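Local structure of DNA repair protein PprA (Deinococcus deserti, 6MC8) at residues G83-Q88 with W180-R185; S50-L55 with T70-L75; L252-F257 with R297-V302. The protein binds DNA and takes part in DNA damage repair and genome segregation, is induced by radiation, and forms dimers and probably filaments. The protein carries 2 engineered substitutions. One frame throughout, in Å; residues are numbered along the deposited sequence.

Contact 1 (G83-Q88 with W180-R185); sequences GLLHLQ and WTRTWR
Leu85 is the residue that carries the 83-88 loop to strand 179-186, where it meets Arg182 and Trp184. The loop is built round a type I beta turn, Leu84 to Leu87, between helix 62-80 and strand 89-95, and strand 179-186 belongs to a four-stranded antiparallel sheet. Gly83 enters with left-handed backbone angles (80/37), at which a beta carbon would press on the carbonyl oxygen of the preceding residue, so glycine suits the place. Leu84 turns its side chain from the strand, while its carbonyl O closes the turn by accepting Leu87 N at 3.1 Å; His89 NE2 donates to the same oxygen. Next comes Leu85 at the first corner of the turn, with CG anti to the carbonyl carbon (chi1 -68°), a choice that extends its branched apolar end toward the sheet. His86 looks to the loop itself: Leu87 CG lies 3.6 Å above one face of its ring, Gly83 O is in plane at its edge, and the ring also meets Trp140. Gln88 leaves the loop with its backbone N bonded to Asp108.

On the strand, Arg182 and Trp184, two residues apart, both point toward the loop. Arg182 has its charge answered by a salt bridge from NE to Glu193; toward Leu85 it offers only van der Waals contact. Trp184 is long enough to span much of the wide gap between backbones, 11.2 Å between Leu85 CA and Trp184 CA. One methyl, Leu85 CD1, meets both side chains obliquely: Arg182 NH2 is 4.3 Å from it and Trp184 CH2, at the far rim of the indole, 4.2 Å.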
ATOM      1  N   GLY A  83     -11.619  10.464  15.500  1.00 20.22           N
ATOM      2  CA  GLY A  83     -10.721   9.351  15.274  1.00 22.71           C
ATOM      3  C   GLY A  83     -11.397   8.171  14.617  1.00 26.36           C
ATOM      4  O   GLY A  83     -11.080   7.021  14.941  1.00 23.52           O
ATOM      5  N   LEU A  84     -12.326   8.430  13.700  1.00 29.58           N
ATOM      6  CA  LEU A  84     -13.090   7.386  13.035  1.00 24.93           C
ATOM      7  C   LEU A  84     -12.825   7.390  11.535  1.00 28.38           C
ATOM      8  O   LEU A  84     -13.682   7.004  10.743  1.00 28.07           O
ATOM      9  CB  LEU A  84     -14.580   7.553  13.320  1.00 25.66           C
ATOM     10  CG  LEU A  84     -14.952   7.621  14.803  1.00 24.71           C
ATOM     11  CD1 LEU A  84     -16.452   7.786  14.994  1.00 22.08           C
ATOM     12  CD2 LEU A  84     -14.425   6.438  15.575  1.00 26.16           C
ATOM     13  N   LEU A  85     -11.630   7.834  11.141  1.00 28.21           N
ATOM     14  CA  LEU A  85     -11.256   7.907   9.734  1.00 24.34           C
ATOM     15  C   LEU A  85     -10.978   6.538   9.131  1.00 21.07           C
ATOM     16  O   LEU A  85     -10.986   6.400   7.906  1.00 21.65           O
ATOM     17  CB  LEU A  85     -10.037   8.812   9.579  1.00 26.21           C
ATOM     18  CG  LEU A  85     -10.288  10.287   9.876  1.00 26.28           C
ATOM     19  CD1 LEU A  85      -8.992  11.064   9.938  1.00 19.41           C
ATOM     20  CD2 LEU A  85     -11.192  10.861   8.814  1.00 26.76           C
ATOM     21  N   HIS A  86     -10.730   5.530   9.963  1.00 27.54           N
ATOM     22  CA  HIS A  86     -10.599   4.152   9.516  1.00 29.42           C
ATOM     23  C   HIS A  86     -11.943   3.490   9.253  1.00 30.33           C
ATOM     24  O   HIS A  86     -11.972   2.374   8.726  1.00 37.01           O
ATOM     25  CB  HIS A  86      -9.827   3.344  10.556  1.00 24.18           C
ATOM     26  CG  HIS A  86     -10.547   3.198  11.856  1.00 25.80           C
ATOM     27  ND1 HIS A  86     -10.632   4.216  12.777  1.00 28.60           N
ATOM     28  CD2 HIS A  86     -11.210   2.148  12.393  1.00 28.33           C
ATOM     29  CE1 HIS A  86     -11.326   3.805  13.821  1.00 28.56           C
ATOM     30  NE2 HIS A  86     -11.687   2.553  13.614  1.00 24.63           N
ATOM     31  N   LEU A  87     -13.041   4.139   9.612  1.00 26.00           N
ATOM     32  CA  LEU A  87     -14.383   3.650   9.352  1.00 27.50           C
ATOM     33  C   LEU A  87     -14.979   4.409   8.174  1.00 25.20           C
ATOM     34  O   LEU A  87     -14.586   5.537   7.870  1.00 27.54           O
ATOM     35  CB  LEU A  87     -15.270   3.815  10.589  1.00 26.99           C
ATOM     36  CG  LEU A  87     -14.798   3.120  11.866  1.00 27.53           C
ATOM     37  CD1 LEU A  87     -15.688   3.487  13.036  1.00 22.59           C
ATOM     38  CD2 LEU A  87     -14.731   1.618  11.689  1.00 24.34           C
ATOM     39  N   GLN A  88     -15.935   3.774   7.509  1.00 31.70           N
ATOM     40  CA  GLN A  88     -16.622   4.373   6.374  1.00 25.19           C
ATOM     41  C   GLN A  88     -17.998   4.849   6.813  1.00 27.91           C
ATOM     42  O   GLN A  88     -18.801   4.061   7.316  1.00 28.01           O
ATOM     43  CB  GLN A  88     -16.733   3.376   5.221  1.00 26.05           C
ATOM     44  CG  GLN A  88     -17.380   3.936   3.973  1.00 40.17           C
ATOM     45  CD  GLN A  88     -17.324   2.973   2.804  1.00 59.29           C
ATOM     46  OE1 GLN A  88     -16.785   1.874   2.915  1.00 67.10           O
ATOM     47  NE2 GLN A  88     -17.885   3.381   1.675  1.00 52.92           N
ATOM     48  N   TRP A 180      -1.676  19.179  16.779  1.00 26.64           N
ATOM     49  CA  TRP A 180      -1.008  17.950  16.388  1.00 26.52           C
ATOM     50  C   TRP A 180      -1.408  17.589  14.966  1.00 25.75           C
ATOM     51  O   TRP A 180      -2.539  17.834  14.545  1.00 23.85           O
ATOM     52  CB  TRP A 180      -1.361  16.835  17.360  1.00 27.73           C
ATOM     53  CG  TRP A 180      -0.669  16.994  18.664  1.00 30.69           C
ATOM     54  CD1 TRP A 180      -1.039  17.801  19.691  1.00 27.98           C
ATOM     55  CD2 TRP A 180       0.481  16.279  19.109  1.00 32.28           C
ATOM     56  NE1 TRP A 180      -0.165  17.668  20.734  1.00 33.93           N
ATOM     57  CE2 TRP A 180       0.778  16.734  20.401  1.00 31.57           C
ATOM     58  CE3 TRP A 180       1.300  15.307  18.533  1.00 30.12           C
ATOM     59  CZ2 TRP A 180       1.851  16.246  21.130  1.00 28.12           C
ATOM     60  CZ3 TRP A 180       2.360  14.828  19.252  1.00 30.12           C
ATOM     61  CH2 TRP A 180       2.628  15.296  20.541  1.00 34.11           C
ATOM     62  N   THR A 181      -0.470  17.019  14.216  1.00 30.54           N
ATOM     63  CA  THR A 181      -0.693  16.810  12.796  1.00 26.12           C
ATOM     64  C   THR A 181      -0.163  15.455  12.345  1.00 28.77           C
ATOM     65  O   THR A 181       0.724  14.871  12.971  1.00 23.98           O
ATOM     66  CB  THR A 181      -0.076  17.952  11.970  1.00 20.96           C
ATOM     67  OG1 THR A 181      -0.405  17.784  10.589  1.00 29.54           O
ATOM     68  CG2 THR A 181       1.412  18.000  12.128  1.00 22.16           C
ATOM     69  N   ARG A 182      -0.747  14.950  11.257  1.00 25.24           N
ATOM     70  CA  ARG A 182      -0.335  13.700  10.638  1.00 29.08           C
ATOM     71  C   ARG A 182      -0.703  13.709   9.161  1.00 28.13           C
ATOM     72  O   ARG A 182      -1.618  14.413   8.734  1.00 27.33           O
ATOM     73  CB  ARG A 182      -0.953  12.482  11.339  1.00 22.77           C
ATOM     74  CG  ARG A 182      -2.462  12.420  11.341  1.00 22.57           C
ATOM     75  CD  ARG A 182      -2.911  11.239  12.166  1.00 20.49           C
ATOM     76  NE  ARG A 182      -4.353  11.174  12.343  1.00 25.58           N
ATOM     77  CZ  ARG A 182      -4.971  10.221  13.028  1.00 29.48           C
ATOM     78  NH1 ARG A 182      -4.270   9.255  13.592  1.00 23.15           N
ATOM     79  NH2 ARG A 182      -6.287  10.233  13.153  1.00 26.53           N
ATOM     80  N   THR A 183       0.028  12.913   8.390  1.00 28.83           N
ATOM     81  CA  THR A 183      -0.068  12.875   6.939  1.00 27.05           C
ATOM     82  C   THR A 183      -0.176  11.427   6.486  1.00 26.14           C
ATOM     83  O   THR A 183       0.541  10.562   6.993  1.00 25.41           O
ATOM     84  CB  THR A 183       1.161  13.560   6.306  1.00 30.63           C
ATOM     85  OG1 THR A 183       1.155  14.953   6.640  1.00 27.89           O
ATOM     86  CG2 THR A 183       1.201  13.391   4.792  1.00 24.00           C
ATOM     87  N   TRP A 184      -1.087  11.155   5.551  1.00 27.60           N
ATOM     88  CA  TRP A 184      -1.216   9.801   5.040  1.00 21.43           C
ATOM     89  C   TRP A 184      -1.631   9.822   3.577  1.00 25.04           C
ATOM     90  O   TRP A 184      -2.257  10.771   3.101  1.00 24.00           O
ATOM     91  CB  TRP A 184      -2.207   8.987   5.880  1.00 21.10           C
ATOM     92  CG  TRP A 184      -3.656   9.345   5.750  1.00 23.16           C
ATOM     93  CD1 TRP A 184      -4.596   8.679   5.029  1.00 18.57           C
ATOM     94  CD2 TRP A 184      -4.322  10.465   6.338  1.00 25.46           C
ATOM     95  NE1 TRP A 184      -5.811   9.293   5.152  1.00 23.86           N
ATOM     96  CE2 TRP A 184      -5.671  10.398   5.947  1.00 26.51           C
ATOM     97  CE3 TRP A 184      -3.910  11.520   7.158  1.00 26.39           C
ATOM     98  CZ2 TRP A 184      -6.614  11.334   6.356  1.00 21.31           C
ATOM     99  CZ3 TRP A 184      -4.847  12.448   7.558  1.00 23.58           C
ATOM    100  CH2 TRP A 184      -6.180  12.354   7.151  1.00 20.98           C
ATOM    101  N   ARG A 185      -1.250   8.764   2.866  1.00 22.76           N
ATOM    102  CA  ARG A 185      -1.689   8.505   1.503  1.00 26.48           C
ATOM    103  C   ARG A 185      -2.495   7.214   1.473  1.00 24.36           C
ATOM    104  O   ARG A 185      -2.092   6.216   2.072  1.00 24.56           O
ATOM    105  CB  ARG A 185      -0.502   8.411   0.533  1.00 30.45           C
ATOM    106  CG  ARG A 185      -0.902   8.020  -0.889  1.00 28.80           C
ATOM    107  CD  ARG A 185       0.240   8.006  -1.879  1.00 26.15           C
ATOM    108  NE  ARG A 185       0.669   9.349  -2.230  1.00 29.88           N
ATOM    109  CZ  ARG A 185       1.866   9.842  -1.962  1.00 30.36           C
ATOM    110  NH1 ARG A 185       2.764   9.093  -1.348  1.00 36.57           N
ATOM    111  NH2 ARG A 185       2.168  11.079  -2.317  1.00 28.91           N
TER

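Contact 2 (S50-L55 with T70-L75)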
ATOM      1  N   SER A  50     -25.744  23.058   5.076  1.00 29.98           N
ATOM      2  CA  SER A  50     -26.216  21.854   4.406  1.00 27.58           C
ATOM      3  C   SER A  50     -27.045  22.198   3.177  1.00 24.08           C
ATOM      4  O   SER A  50     -27.830  23.147   3.179  1.00 31.78           O
ATOM      5  CB  SER A  50     -27.037  21.000   5.369  1.00 24.65           C
ATOM      6  OG  SER A  50     -27.492  19.816   4.750  1.00 26.44           O
ATOM      7  N   ASP A  51     -26.863  21.411   2.122  1.00 24.06           N
ATOM      8  CA  ASP A  51     -27.557  21.609   0.860  1.00 27.75           C
ATOM      9  C   ASP A  51     -28.692  20.622   0.640  1.00 27.75           C
ATOM     10  O   ASP A  51     -29.307  20.643  -0.427  1.00 32.52           O
ATOM     11  CB  ASP A  51     -26.567  21.506  -0.305  1.00 26.84           C
ATOM     12  CG  ASP A  51     -25.617  22.674  -0.369  1.00 26.99           C
ATOM     13  OD1 ASP A  51     -26.004  23.785   0.031  1.00 31.74           O
ATOM     14  OD2 ASP A  51     -24.480  22.482  -0.824  1.00 30.54           O
ATOM     15  N   VAL A  52     -28.995  19.772   1.623  1.00 22.84           N
ATOM     16  CA  VAL A  52     -29.861  18.622   1.377  1.00 28.42           C
ATOM     17  C   VAL A  52     -31.319  19.055   1.264  1.00 29.21           C
ATOM     18  O   VAL A  52     -32.074  18.532   0.435  1.00 32.53           O
ATOM     19  CB  VAL A  52     -29.657  17.566   2.480  1.00 26.16           C
ATOM     20  CG1 VAL A  52     -30.478  16.327   2.200  1.00 22.42           C
ATOM     21  CG2 VAL A  52     -28.196  17.214   2.599  1.00 26.92           C
ATOM     22  N   GLN A  53     -31.730  20.028   2.080  1.00 27.30           N
ATOM     23  CA  GLN A  53     -33.082  20.566   1.976  1.00 33.18           C
ATOM     24  C   GLN A  53     -33.282  21.306   0.656  1.00 32.09           C
ATOM     25  O   GLN A  53     -34.366  21.257   0.066  1.00 36.18           O
ATOM     26  CB  GLN A  53     -33.367  21.491   3.158  1.00 33.99           C
ATOM     27  CG  GLN A  53     -34.796  22.005   3.235  1.00 35.91           C
ATOM     28  CD  GLN A  53     -35.802  20.909   3.519  1.00 43.62           C
ATOM     29  OE1 GLN A  53     -36.504  20.443   2.627  1.00 41.07           O
ATOM     30  NE2 GLN A  53     -35.887  20.505   4.777  1.00 45.74           N
ATOM     31  N   ALA A  54     -32.236  21.974   0.167  1.00 32.94           N
ATOM     32  CA  ALA A  54     -32.340  22.688  -1.100  1.00 33.76           C
ATOM     33  C   ALA A  54     -32.365  21.725  -2.280  1.00 33.39           C
ATOM     34  O   ALA A  54     -32.988  22.011  -3.307  1.00 31.97           O
ATOM     35  CB  ALA A  54     -31.189  23.679  -1.241  1.00 23.89           C
ATOM     36  N   LEU A  55     -31.698  20.578  -2.154  1.00 29.47           N
ATOM     37  CA  LEU A  55     -31.745  19.585  -3.221  1.00 31.68           C
ATOM     38  C   LEU A  55     -33.080  18.859  -3.242  1.00 35.34           C
ATOM     39  O   LEU A  55     -33.579  18.503  -4.315  1.00 38.71           O
ATOM     40  CB  LEU A  55     -30.600  18.586  -3.071  1.00 33.31           C
ATOM     41  CG  LEU A  55     -29.186  19.073  -3.371  1.00 28.89           C
ATOM     42  CD1 LEU A  55     -28.199  18.014  -2.985  1.00 27.23           C
ATOM     43  CD2 LEU A  55     -29.039  19.403  -4.835  1.00 27.52           C
ATOM     44  N   THR A  70     -24.241  11.818   2.797  1.00 25.46           N
ATOM     45  CA  THR A  70     -22.971  11.118   2.995  1.00 27.71           C
ATOM     46  C   THR A  70     -21.818  12.095   2.846  1.00 27.84           C
ATOM     47  O   THR A  70     -20.894  11.968   3.562  1.00 27.59           O
ATOM     48  CB  THR A  70     -22.890   9.955   2.016  1.00 29.09           C
ATOM     49  OG1 THR A  70     -23.988   9.134   2.367  1.00 30.36           O
ATOM     50  CG2 THR A  70     -21.605   9.178   2.103  1.00 20.17           C
ATOM     51  N   GLN A  71     -21.907  13.003   1.892  1.00 28.17           N
ATOM     52  CA  GLN A  71     -20.822  13.967   1.657  1.00 26.44           C
ATOM     53  C   GLN A  71     -20.702  14.880   2.864  1.00 25.73           C
ATOM     54  O   GLN A  71     -19.610  15.088   3.293  1.00 25.69           O
ATOM     55  CB  GLN A  71     -21.025  14.700   0.336  1.00 28.22           C
ATOM     56  CG  GLN A  71     -20.051  15.839   0.117  1.00 29.32           C
ATOM     57  CD  GLN A  71     -20.254  16.634  -1.145  1.00 37.12           C
ATOM     58  OE1 GLN A  71     -20.756  17.734  -1.139  1.00 35.68           O
ATOM     59  NE2 GLN A  71     -19.843  16.082  -2.261  1.00 42.41           N
ATOM     60  N   GLU A  72     -21.825  15.305   3.416  1.00 25.21           N
ATOM     61  CA  GLU A  72     -21.798  16.252   4.520  1.00 21.87           C
ATOM     62  C   GLU A  72     -21.452  15.565   5.834  1.00 20.37           C
ATOM     63  O   GLU A  72     -20.844  16.178   6.716  1.00 19.78           O
ATOM     64  CB  GLU A  72     -23.140  16.971   4.606  1.00 19.18           C
ATOM     65  CG  GLU A  72     -23.393  17.885   3.428  1.00 15.91           C
ATOM     66  CD  GLU A  72     -24.740  18.563   3.488  1.00 26.68           C
ATOM     67  OE1 GLU A  72     -25.539  18.224   4.377  1.00 25.67           O
ATOM     68  OE2 GLU A  72     -25.001  19.441   2.644  1.00 29.78           O
ATOM     69  N   LEU A  73     -21.827  14.292   5.977  1.00 23.30           N
ATOM     70  CA  LEU A  73     -21.462  13.531   7.167  1.00 21.52           C
ATOM     71  C   LEU A  73     -19.965  13.254   7.213  1.00 22.08           C
ATOM     72  O   LEU A  73     -19.359  13.277   8.289  1.00 26.30           O
ATOM     73  CB  LEU A  73     -22.246  12.223   7.205  1.00 21.94           C
ATOM     74  CG  LEU A  73     -22.027  11.260   8.371  1.00 19.90           C
ATOM     75  CD1 LEU A  73     -22.533  11.827   9.680  1.00 17.73           C
ATOM     76  CD2 LEU A  73     -22.668   9.931   8.072  1.00 24.83           C
ATOM     77  N   ARG A  74     -19.351  12.996   6.059  1.00 21.72           N
ATOM     78  CA  ARG A  74     -17.915  12.745   6.027  1.00 18.37           C
ATOM     79  C   ARG A  74     -17.123  14.027   6.242  1.00 23.56           C
ATOM     80  O   ARG A  74     -16.035  13.997   6.825  1.00 28.62           O
ATOM     81  CB  ARG A  74     -17.530  12.081   4.707  1.00 20.45           C
ATOM     82  CG  ARG A  74     -17.999  10.648   4.581  1.00 22.84           C
ATOM     83  CD  ARG A  74     -17.740  10.093   3.199  1.00 22.43           C
ATOM     84  NE  ARG A  74     -18.234   8.730   3.074  1.00 27.27           N
ATOM     85  CZ  ARG A  74     -18.292   8.055   1.933  1.00 30.94           C
ATOM     86  NH1 ARG A  74     -17.911   8.624   0.802  1.00 32.63           N
ATOM     87  NH2 ARG A  74     -18.762   6.818   1.922  1.00 29.08           N
ATOM     88  N   LEU A  75     -17.651  15.162   5.786  1.00 16.48           N
ATOM     89  CA  LEU A  75     -16.984  16.432   6.043  1.00 18.51           C
ATOM     90  C   LEU A  75     -17.128  16.836   7.504  1.00 21.35           C
ATOM     91  O   LEU A  75     -16.226  17.453   8.079  1.00 21.08           O
ATOM     92  CB  LEU A  75     -17.536  17.514   5.114  1.00 16.59           C
ATOM     93  CG  LEU A  75     -16.870  18.890   5.196  1.00 19.65           C
ATOM     94  CD1 LEU A  75     -15.390  18.781   4.880  1.00 20.63           C
ATOM     95  CD2 LEU A  75     -17.534  19.874   4.265  1.00 13.73           C
TER
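Ser50 and Glu72 mark the closest backbone approach, their CA atoms 7.1 Å apart, where the turn leading into helix 52-57 faces the middle of helix 62-80. The contact is a carboxylate gripping the start of a helix. Glu72 has CG anti to its carbonyl carbon (chi1 -68°) and runs extended beyond it, which carries the acid across the gap. Each carboxylate oxygen then uses its syn lone pair: OE1 takes the hydroxyl of Ser50 OG at 2.5 Å, and OE2 takes the amide of Asp51 N at 2.8 Å in a nearly straight bond (169°). Two adjacent donors so fix the rotation of the group, and Gln68 NE2 supplies OE2 with another. Serine suits its place because its OG can donate to Glu72 while accepting a weak capping bond from Val52 N, 3.5 Å away. Val52 sets a methyl beside the acid, CG2 lying 3.4 Å from Glu72 OE1. The helix start would be expected to favour the buried negative charge, whereas Asp51 OD2, 4.6 Å from Glu72 OE2, would probably oppose it.

Helix 35-43 packs beside this junction, with Leu36 against Val52, Phe39 against Glu72 and Ala40 against Ser50. On helix 62-80, Thr70 and Leu73 turn instead to strand 89-95, so the helix lies between the N-terminal helices and the three-stranded sheet.

Contact 3 (L252-F257 with R297-V302); sequences LPEAHF and RRLAAV
A short 3-10 turn, residues 253-255, packs against the C-terminal part of the long helix 274-304, with Glu254 directed at Arg298 and Leu299. The turn interrupts the loop between helix 245-250 and strand 261-267, and its backbone is closed by Ala255 N to Leu252 O at 3.2 Å and His256 N to Pro253 O at 3.1 Å. Proline suits the first position of such a turn, where its fixed phi matches the backbone and no amide hydrogen is needed.

Glu254 does two jobs. Its aliphatic base rests on the leucine, CB lying 3.6 Å from Leu299 CD2, while its chain bends at CG (chi2 85°) and takes the acid aside to the arginine. There Glu254 OE2 forms a salt bridge with Arg298 NH2 at 3.3 Å. The hydrogen bond within it is weak, with an angle of 133° at the hydrogen, and the carboxylate and guanidinium planes stand 34° apart, so this is no flat two-pronged pairing. Arg298 starts off beside the loop, and its chain bends late to bring the guanidinium across the glutamate at about a right angle. One helical turn on from Arg298, Val302 meets Leu252 tip to tip, CG1 to CD1 at 4.0 Å; branched apolar ends suit a place where two methyls meet.

Leu307, past the end of the helix, touches both Leu252 and Val302. Leu299 reaches on to Ala203, Leu204 and Ala207 of helix 200-213, while on the side of the loop Pro253 and Phe257 lean on Leu42 of helix 35-43, and Phe257 also packs on helix 119-127.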
ATOM      1  N   LEU A 252     -29.486  20.447  22.112  1.00 25.45           N
ATOM      2  CA  LEU A 252     -28.832  20.951  20.924  1.00 24.48           C
ATOM      3  C   LEU A 252     -27.605  20.103  20.591  1.00 25.06           C
ATOM      4  O   LEU A 252     -26.947  19.575  21.488  1.00 22.24           O
ATOM      5  CB  LEU A 252     -28.414  22.402  21.126  1.00 20.05           C
ATOM      6  CG  LEU A 252     -29.512  23.441  21.356  1.00 22.60           C
ATOM      7  CD1 LEU A 252     -28.882  24.788  21.609  1.00 22.90           C
ATOM      8  CD2 LEU A 252     -30.478  23.516  20.194  1.00 21.84           C
ATOM      9  N   PRO A 253     -27.279  19.956  19.301  1.00 24.94           N
ATOM     10  CA  PRO A 253     -26.045  19.245  18.935  1.00 18.85           C
ATOM     11  C   PRO A 253     -24.786  20.001  19.286  1.00 20.68           C
ATOM     12  O   PRO A 253     -23.704  19.409  19.293  1.00 25.35           O
ATOM     13  CB  PRO A 253     -26.188  19.062  17.420  1.00 17.28           C
ATOM     14  CG  PRO A 253     -27.075  20.155  17.002  1.00 19.35           C
ATOM     15  CD  PRO A 253     -28.045  20.359  18.112  1.00 21.26           C
ATOM     16  N   GLU A 254     -24.906  21.294  19.583  1.00 21.62           N
ATOM     17  CA  GLU A 254     -23.782  22.091  20.046  1.00 19.44           C
ATOM     18  C   GLU A 254     -23.293  21.659  21.424  1.00 26.17           C
ATOM     19  O   GLU A 254     -22.147  21.937  21.788  1.00 26.78           O
ATOM     20  CB  GLU A 254     -24.190  23.561  20.059  1.00 17.56           C
ATOM     21  CG  GLU A 254     -24.298  24.213  18.684  1.00 26.49           C
ATOM     22  CD  GLU A 254     -25.632  23.995  18.007  1.00 26.96           C
ATOM     23  OE1 GLU A 254     -26.533  23.412  18.630  1.00 29.10           O
ATOM     24  OE2 GLU A 254     -25.780  24.402  16.842  1.00 35.91           O
ATOM     25  N   ALA A 255     -24.137  20.988  22.204  1.00 22.34           N
ATOM     26  CA  ALA A 255     -23.705  20.472  23.493  1.00 21.92           C
ATOM     27  C   ALA A 255     -23.048  19.104  23.401  1.00 27.47           C
ATOM     28  O   ALA A 255     -22.620  18.572  24.428  1.00 27.51           O
ATOM     29  CB  ALA A 255     -24.887  20.385  24.453  1.00 23.70           C
ATOM     30  N   HIS A 256     -22.972  18.515  22.207  1.00 24.30           N
ATOM     31  CA  HIS A 256     -22.514  17.142  22.062  1.00 22.98           C
ATOM     32  C   HIS A 256     -21.534  16.950  20.916  1.00 21.99           C
ATOM     33  O   HIS A 256     -21.037  15.837  20.729  1.00 21.65           O
ATOM     34  CB  HIS A 256     -23.718  16.213  21.870  1.00 19.39           C
ATOM     35  CG  HIS A 256     -24.723  16.326  22.968  1.00 30.42           C
ATOM     36  ND1 HIS A 256     -24.519  15.790  24.219  1.00 31.48           N
ATOM     37  CD2 HIS A 256     -25.910  16.972  23.023  1.00 29.13           C
ATOM     38  CE1 HIS A 256     -25.550  16.078  24.989  1.00 31.86           C
ATOM     39  NE2 HIS A 256     -26.410  16.792  24.287  1.00 28.60           N
ATOM     40  N   PHE A 257     -21.229  17.998  20.163  1.00 21.75           N
ATOM     41  CA  PHE A 257     -20.319  17.928  19.032  1.00 17.58           C
ATOM     42  C   PHE A 257     -19.512  19.212  18.968  1.00 21.18           C
ATOM     43  O   PHE A 257     -20.064  20.306  19.090  1.00 25.96           O
ATOM     44  CB  PHE A 257     -21.078  17.713  17.719  1.00 15.51           C
ATOM     45  CG  PHE A 257     -21.639  16.335  17.560  1.00 17.14           C
ATOM     46  CD1 PHE A 257     -20.867  15.325  17.019  1.00 18.73           C
ATOM     47  CD2 PHE A 257     -22.929  16.042  17.966  1.00 18.57           C
ATOM     48  CE1 PHE A 257     -21.373  14.058  16.871  1.00 16.03           C
ATOM     49  CE2 PHE A 257     -23.436  14.773  17.830  1.00 19.03           C
ATOM     50  CZ  PHE A 257     -22.659  13.781  17.276  1.00 18.04           C
ATOM     51  N   ARG A 297     -18.022  32.142  18.476  1.00 27.64           N
ATOM     52  CA  ARG A 297     -19.024  33.189  18.309  1.00 26.87           C
ATOM     53  C   ARG A 297     -20.433  32.619  18.244  1.00 27.03           C
ATOM     54  O   ARG A 297     -21.370  33.208  18.793  1.00 31.84           O
ATOM     55  CB  ARG A 297     -18.737  34.011  17.057  1.00 37.07           C
ATOM     56  CG  ARG A 297     -17.631  35.012  17.206  1.00 47.98           C
ATOM     57  CD  ARG A 297     -17.571  35.905  15.990  1.00 46.72           C
ATOM     58  NE  ARG A 297     -17.174  35.155  14.808  1.00 53.40           N
ATOM     59  CZ  ARG A 297     -15.912  34.971  14.441  1.00 54.72           C
ATOM     60  NH1 ARG A 297     -14.932  35.491  15.163  1.00 50.90           N
ATOM     61  NH2 ARG A 297     -15.633  34.272  13.350  1.00 48.97           N
ATOM     62  N   ARG A 298     -20.608  31.473  17.585  1.00 25.76           N
ATOM     63  CA  ARG A 298     -21.957  30.953  17.402  1.00 21.91           C
ATOM     64  C   ARG A 298     -22.476  30.327  18.687  1.00 27.71           C
ATOM     65  O   ARG A 298     -23.686  30.309  18.928  1.00 30.20           O
ATOM     66  CB  ARG A 298     -22.000  29.958  16.236  1.00 19.41           C
ATOM     67  CG  ARG A 298     -21.314  28.622  16.458  1.00 31.89           C
ATOM     68  CD  ARG A 298     -21.227  27.833  15.165  1.00 31.87           C
ATOM     69  NE  ARG A 298     -22.533  27.470  14.634  1.00 33.80           N
ATOM     70  CZ  ARG A 298     -23.191  26.366  14.959  1.00 36.78           C
ATOM     71  NH1 ARG A 298     -22.660  25.502  15.809  1.00 35.35           N
ATOM     72  NH2 ARG A 298     -24.374  26.121  14.422  1.00 31.91           N
ATOM     73  N   LEU A 299     -21.575  29.846  19.541  1.00 27.32           N
ATOM     74  CA  LEU A 299     -21.993  29.325  20.833  1.00 26.80           C
ATOM     75  C   LEU A 299     -22.270  30.453  21.815  1.00 25.06           C
ATOM     76  O   LEU A 299     -23.164  30.341  22.658  1.00 21.58           O
ATOM     77  CB  LEU A 299     -20.929  28.383  21.382  1.00 29.34           C
ATOM     78  CG  LEU A 299     -20.716  27.064  20.657  1.00 25.05           C
ATOM     79  CD1 LEU A 299     -19.479  26.378  21.182  1.00 29.61           C
ATOM     80  CD2 LEU A 299     -21.902  26.220  20.863  1.00 19.49           C
ATOM     81  N   ALA A 300     -21.517  31.549  21.715  1.00 27.64           N
ATOM     82  CA  ALA A 300     -21.736  32.690  22.596  1.00 26.20           C
ATOM     83  C   ALA A 300     -23.048  33.392  22.275  1.00 27.33           C
ATOM     84  O   ALA A 300     -23.684  33.968  23.164  1.00 27.80           O
ATOM     85  CB  ALA A 300     -20.567  33.665  22.486  1.00 23.08           C
ATOM     86  N   ALA A 301     -23.469  33.352  21.011  1.00 26.34           N
ATOM     87  CA  ALA A 301     -24.755  33.927  20.639  1.00 26.32           C
ATOM     88  C   ALA A 301     -25.909  33.082  21.165  1.00 28.17           C
ATOM     89  O   ALA A 301     -26.987  33.607  21.462  1.00 33.86           O
ATOM     90  CB  ALA A 301     -24.836  34.076  19.123  1.00 18.09           C
ATOM     91  N   VAL A 302     -25.701  31.772  21.284  1.00 28.23           N
ATOM     92  CA  VAL A 302     -26.718  30.890  21.846  1.00 23.29           C
ATOM     93  C   VAL A 302     -26.812  31.079  23.357  1.00 26.35           C
ATOM     94  O   VAL A 302     -27.904  31.066  23.934  1.00 30.08           O
ATOM     95  CB  VAL A 302     -26.412  29.430  21.448  1.00 23.29           C
ATOM     96  CG1 VAL A 302     -27.295  28.446  22.172  1.00 22.78           C
ATOM     97  CG2 VAL A 302     -26.602  29.249  19.961  1.00 19.16           C
TER

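How the contacts relate
From the N terminus the three contacts follow in series, none nested in or crossing another. Contact 2 closes first, folding helix 52-57 back on helix 62-80. Contact 1 opens in the loop that leaves helix 62-80 and, across 91 residues that include the three-stranded sheet, closes on a strand of the four-stranded sheet. Contact 3 closes last, joining the loop ahead of strand 261-267, an outer strand of that same sheet, to the long helix 274-304. Contacts 1 and 2 touch where Gln88 NE2 packs 3.6 Å from Arg74 NH2. Contacts 1 and 3 lie on opposite sides of the chain's centre, their centres about 26 Å apart.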